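Local structure of alpha-1,2-mannosidase (Bacteroides thetaiotaomicron, 2WW2) at residues W332-R336 with A337-L341; P340-T343 with L344-E348. The protein hydrolyses alpha-mannosides with inversion of configuration, as a member of the calcium-dependent glycoside hydrolase family 92, probably acting on alpha-1,2 linkages. All coordinates share one frame; numbering follows the deposited sequence.

Contact 1 of 2, residues W332-R336 with A337-L341; sequences WDTFR and AVHPL
Ala337 N lies 3.9 Å from Thr334 O, and Ala337 takes the N-cap position of helix 338-345. Its carbonyl O accepts the amide N of Leu341 at 2.9 Å, closing the first helical turn. The extended side chain of Arg336 runs back along the chain. Its NE donates to Trp332 O at 2.8 Å. CE2 of the Phe335 ring sits over the centre of one guanidinium face, while Arg336 CG lies over the rim of that ring. Arg336 NH2 forms a salt bridge with Glu450. Val338 sets its CB 4.0 Å from CB of Thr334. A water links the two backbones here, donating to Asp333 O and accepting from Val338 N. A direct hydrogen bond runs almost straight (176°) from His339 N to Thr334 O at 3.1 Å, an i+5 to i closure as in a pi-turn. With CG beside the backbone N (chi1 -73°), the imidazole turns back to Thr334 and presents its edge, CD2 lying 3.3 Å from OG1. Thr334 OG1 and His339 NE2 both hydrogen-bond to Asn329 OD1, which helps to hold the ring's rotation. Pro340 has no N-H to offer. Its CD instead packs 3.2 Å from Phe335 O. The turn thus joins two helices just after strand 326-330, with Phe335 and His339 against helix 383-393, and Ala337 and Val338 against Ala633 of helix 632-640.

Contact 2 of 2, residues P340-T343 with L344-E348; sequences PLFT and LLYPE
Leu341 O accepts two amides from the last turn of helix 338-345. Leu345 N approaches at 2.9 Å and nearly straight, with an N-H...O angle of 175°. Leu344 N lies 3.1 Å from the same oxygen, but 66° out of the carbonyl plane. The hydrogen of Leu344 N is shared, since it also makes a weak bond to Pro340 O. That second oxygen has a firmer partner in Thr343. With OG1 set between its backbone N and carbonyl carbon (chi1 64°), the hydroxyl folds back and donates to Pro340 O at 2.7 Å. Lys394 NZ also bonds to this OG1. Apolar groups meet alongside. Leu341 CD1 touches Leu345 CD1 at 3.8 Å, the two side chains crossing at a slant. Tyr346 brings CD2 to the edge of the Phe342 ring, 4.1 Å from CD1 and near the ring plane. The far end of Tyr346 is held by Tyr270, whose carbonyl O bonds to its OH. Tyr346 is the first residue to leave helical angles, and it is also the N-cap of helix 347-364. Pro347 begins that helix and rests its CB 3.6 Å from Thr343 O. Arg273 ties both sides of the break together, bonding to Leu345 O and forming a salt bridge with Glu348. The shared amide of Leu344 mixes i-to-i+3 and i-to-i+4 bonding. Pro347 lacks an amide hydrogen and cannot continue the series. Both features fit a helix that ends here, with another beginning at Pro347.

In the fold
Contacts 1 and 2 are consecutive along the chain and share Pro340 and Leu341. Their centres lie about 10 Å apart. Contact 1 joins short helix 331-334 to the start of helix 338-345. Contact 2 takes that helix to its end and into helix 347-364. Two closely spaced breaks therefore lead from strand 326-330 to a long helix. Both contacts are buried in the family 92 catalytic domain, whose family is known for an (alpha/alpha)6 barrel. Leu341 packs against helices 281-294 and 632-640. A glycerol bound by Asp333 may mark a pocket beside contact 1. Contact 2, centred about 14 Å from the chain centre against 8 Å for contact 1, is plain helix packing.

Contact 1 of 2, residues W332-R336 with A337-L341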
loop_
_atom_site.group_PDB
_atom_site.type_symbol
_atom_site.label_atom_id
_atom_site.label_comp_id
_atom_site.label_asym_id
_atom_site.label_seq_id
_atom_site.Cartn_x
_atom_site.Cartn_y
_atom_site.Cartn_z
ATOM N N TRP A 332 -28.422 11.328 5.116
ATOM C CA TRP A 332 -27.015 11.286 5.512
ATOM C C TRP A 332 -26.138 11.589 4.310
ATOM O O TRP A 332 -25.076 12.211 4.411
ATOM C CB TRP A 332 -26.642 9.911 6.097
ATOM C CG TRP A 332 -25.207 9.838 6.504
ATOM C CD1 TRP A 332 -24.623 10.424 7.602
ATOM C CD2 TRP A 332 -24.158 9.174 5.798
ATOM N NE1 TRP A 332 -23.277 10.134 7.635
ATOM C CE2 TRP A 332 -22.963 9.369 6.538
ATOM C CE3 TRP A 332 -24.110 8.424 4.613
ATOM C CZ2 TRP A 332 -21.729 8.840 6.127
ATOM C CZ3 TRP A 332 -22.885 7.904 4.201
ATOM C CH2 TRP A 332 -21.711 8.112 4.955
ATOM N N ASP A 333 -26.589 11.154 3.150
ATOM C CA ASP A 333 -25.867 11.446 1.902
ATOM C C ASP A 333 -26.323 12.761 1.286
ATOM O O ASP A 333 -25.499 13.624 0.909
ATOM C CB ASP A 333 -26.100 10.347 0.866
ATOM C CG ASP A 333 -25.088 9.226 0.961
ATOM O OD1 ASP A 333 -23.867 9.497 1.029
ATOM O OD2 ASP A 333 -25.519 8.072 0.947
ATOM N N THR A 334 -27.633 12.915 1.153
ATOM C CA THR A 334 -28.167 13.981 0.289
ATOM C C THR A 334 -28.244 15.386 0.927
ATOM O O THR A 334 -28.470 16.348 0.226
ATOM C CB THR A 334 -29.541 13.583 -0.299
ATOM O OG1 THR A 334 -30.483 13.400 0.773
ATOM C CG2 THR A 334 -29.413 12.283 -1.123
ATOM N N PHE A 335 -28.050 15.512 2.244
ATOM C CA PHE A 335 -28.077 16.859 2.847
ATOM C C PHE A 335 -26.883 17.700 2.396
ATOM O O PHE A 335 -26.937 18.927 2.422
ATOM C CB PHE A 335 -28.098 16.796 4.386
ATOM C CG PHE A 335 -26.715 16.737 5.028
ATOM C CD1 PHE A 335 -25.970 17.892 5.220
ATOM C CD2 PHE A 335 -26.193 15.529 5.493
ATOM C CE1 PHE A 335 -24.700 17.839 5.831
ATOM C CE2 PHE A 335 -24.933 15.476 6.120
ATOM C CZ PHE A 335 -24.188 16.631 6.269
ATOM N N ARG A 336 -25.802 17.035 2.015
ATOM C CA ARG A 336 -24.512 17.702 1.792
ATOM C C ARG A 336 -24.526 18.616 0.562
ATOM O O ARG A 336 -23.986 19.731 0.606
ATOM C CB ARG A 336 -23.352 16.671 1.701
ATOM C CG ARG A 336 -23.191 15.837 3.006
ATOM C CD ARG A 336 -22.348 14.557 2.889
ATOM N NE ARG A 336 -22.690 13.628 3.981
ATOM C CZ ARG A 336 -22.125 13.638 5.189
ATOM N NH1 ARG A 336 -21.180 14.524 5.473
ATOM N NH2 ARG A 336 -22.510 12.767 6.122
ATOM N N ALA A 337 -25.116 18.159 -0.536
ATOM C CA ALA A 337 -25.084 18.963 -1.761
ATOM C C ALA A 337 -26.344 18.839 -2.614
ATOM O O ALA A 337 -26.712 19.775 -3.318
ATOM C CB ALA A 337 -23.840 18.594 -2.604
ATOM N N VAL A 338 -26.982 17.673 -2.592
ATOM C CA VAL A 338 -28.169 17.440 -3.430
ATOM C C VAL A 338 -29.323 18.384 -3.018
ATOM O O VAL A 338 -29.873 19.130 -3.835
ATOM C CB VAL A 338 -28.631 15.939 -3.375
ATOM C CG1 VAL A 338 -30.023 15.783 -3.976
ATOM C CG2 VAL A 338 -27.618 15.025 -4.123
ATOM N N HIS A 339 -29.706 18.355 -1.751
ATOM C CA HIS A 339 -30.782 19.260 -1.335
ATOM C C HIS A 339 -30.390 20.726 -1.402
ATOM O O HIS A 339 -31.204 21.551 -1.788
ATOM C CB HIS A 339 -31.365 18.834 0.016
ATOM C CG HIS A 339 -32.204 17.606 -0.103
ATOM N ND1 HIS A 339 -33.507 17.648 -0.555
ATOM C CD2 HIS A 339 -31.898 16.295 0.057
ATOM C CE1 HIS A 339 -33.989 16.417 -0.612
ATOM N NE2 HIS A 339 -33.034 15.578 -0.244
ATOM N N PRO A 340 -29.132 21.060 -1.044
ATOM C CA PRO A 340 -28.733 22.453 -1.269
ATOM C C PRO A 340 -28.850 22.873 -2.728
ATOM O O PRO A 340 -29.232 24.012 -3.003
ATOM C CB PRO A 340 -27.283 22.478 -0.812
ATOM C CG PRO A 340 -27.286 21.448 0.370
ATOM C CD PRO A 340 -28.202 20.342 -0.149
ATOM N N LEU A 341 -28.521 21.983 -3.668
ATOM C CA LEU A 341 -28.735 22.336 -5.070
ATOM C C LEU A 341 -30.222 22.633 -5.314
ATOM O O LEU A 341 -30.559 23.592 -6.019
ATOM C CB LEU A 341 -28.235 21.227 -6.026
ATOM C CG LEU A 341 -28.222 21.628 -7.512
ATOM C CD1 LEU A 341 -27.162 22.687 -7.790
ATOM C CD2 LEU A 341 -28.019 20.415 -8.486
HETATM O O HOH W 1 -25.364 15.235 -1.338
#

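Contact 2 of 2, residues P340-T343 with L344-E348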
loop_
_atom_site.group_PDB
_atom_site.type_symbol
_atom_site.label_atom_id
_atom_site.label_comp_id
_atom_site.label_asym_id
_atom_site.label_seq_id
_atom_site.Cartn_x
_atom_site.Cartn_y
_atom_site.Cartn_z
ATOM N N PRO A 340 -29.132 21.060 -1.044
ATOM C CA PRO A 340 -28.733 22.453 -1.269
ATOM C C PRO A 340 -28.850 22.873 -2.728
ATOM O O PRO A 340 -29.232 24.012 -3.003
ATOM C CB PRO A 340 -27.283 22.478 -0.812
ATOM C CG PRO A 340 -27.286 21.448 0.370
ATOM C CD PRO A 340 -28.202 20.342 -0.149
ATOM N N LEU A 341 -28.521 21.983 -3.668
ATOM C CA LEU A 341 -28.735 22.336 -5.070
ATOM C C LEU A 341 -30.222 22.633 -5.314
ATOM O O LEU A 341 -30.559 23.592 -6.019
ATOM C CB LEU A 341 -28.235 21.227 -6.026
ATOM C CG LEU A 341 -28.222 21.628 -7.512
ATOM C CD1 LEU A 341 -27.162 22.687 -7.790
ATOM C CD2 LEU A 341 -28.019 20.415 -8.486
ATOM N N PHE A 342 -31.120 21.818 -4.754
ATOM C CA PHE A 342 -32.548 22.099 -4.903
ATOM C C PHE A 342 -32.904 23.477 -4.329
ATOM O O PHE A 342 -33.623 24.248 -4.962
ATOM C CB PHE A 342 -33.455 21.014 -4.249
ATOM C CG PHE A 342 -33.243 19.613 -4.781
ATOM C CD1 PHE A 342 -32.773 19.392 -6.086
ATOM C CD2 PHE A 342 -33.528 18.508 -3.979
ATOM C CE1 PHE A 342 -32.583 18.079 -6.567
ATOM C CE2 PHE A 342 -33.325 17.202 -4.449
ATOM C CZ PHE A 342 -32.850 16.990 -5.749
ATOM N N THR A 343 -32.405 23.805 -3.143
ATOM C CA THR A 343 -32.794 25.088 -2.540
ATOM C C THR A 343 -32.413 26.248 -3.436
ATOM O O THR A 343 -33.022 27.310 -3.356
ATOM C CB THR A 343 -32.146 25.333 -1.135
ATOM O OG1 THR A 343 -30.726 25.413 -1.277
ATOM C CG2 THR A 343 -32.511 24.206 -0.151
ATOM N N LEU A 344 -31.397 26.059 -4.281
ATOM C CA LEU A 344 -30.901 27.147 -5.125
ATOM C C LEU A 344 -31.623 27.176 -6.474
ATOM O O LEU A 344 -32.210 28.189 -6.860
ATOM C CB LEU A 344 -29.386 26.988 -5.360
ATOM C CG LEU A 344 -28.696 28.040 -6.249
ATOM C CD1 LEU A 344 -28.965 29.449 -5.717
ATOM C CD2 LEU A 344 -27.180 27.763 -6.358
ATOM N N LEU A 345 -31.559 26.053 -7.185
ATOM C CA LEU A 345 -32.044 25.991 -8.561
ATOM C C LEU A 345 -33.461 25.410 -8.728
ATOM O O LEU A 345 -34.117 25.667 -9.742
ATOM C CB LEU A 345 -31.070 25.189 -9.408
ATOM C CG LEU A 345 -29.764 25.892 -9.804
ATOM C CD1 LEU A 345 -28.855 24.879 -10.445
ATOM C CD2 LEU A 345 -30.025 27.024 -10.788
ATOM N N TYR A 346 -33.911 24.634 -7.741
ATOM C CA TYR A 346 -35.215 23.968 -7.790
ATOM C C TYR A 346 -35.974 24.132 -6.468
ATOM O O TYR A 346 -36.418 23.145 -5.873
ATOM C CB TYR A 346 -35.029 22.480 -8.142
ATOM C CG TYR A 346 -34.102 22.273 -9.333
ATOM C CD1 TYR A 346 -34.596 22.343 -10.639
ATOM C CD2 TYR A 346 -32.743 22.044 -9.156
ATOM C CE1 TYR A 346 -33.747 22.187 -11.740
ATOM C CE2 TYR A 346 -31.883 21.883 -10.254
ATOM C CZ TYR A 346 -32.411 21.946 -11.546
ATOM O OH TYR A 346 -31.590 21.784 -12.645
ATOM N N PRO A 347 -36.139 25.385 -6.000
ATOM C CA PRO A 347 -36.652 25.562 -4.637
ATOM C C PRO A 347 -38.120 25.139 -4.510
ATOM O O PRO A 347 -38.589 24.903 -3.399
ATOM C CB PRO A 347 -36.483 27.076 -4.384
ATOM C CG PRO A 347 -36.516 27.689 -5.739
ATOM C CD PRO A 347 -35.803 26.669 -6.628
ATOM N N GLU A 348 -38.837 25.034 -5.630
ATOM C CA GLU A 348 -40.223 24.560 -5.563
ATOM C C GLU A 348 -40.210 23.110 -5.090
ATOM O O GLU A 348 -41.171 22.638 -4.463
ATOM C CB GLU A 348 -40.970 24.707 -6.910
ATOM C CG GLU A 348 -40.546 23.732 -8.001
ATOM C CD GLU A 348 -39.357 24.219 -8.837
ATOM O OE1 GLU A 348 -38.544 25.049 -8.369
ATOM O OE2 GLU A 348 -39.246 23.771 -9.983
#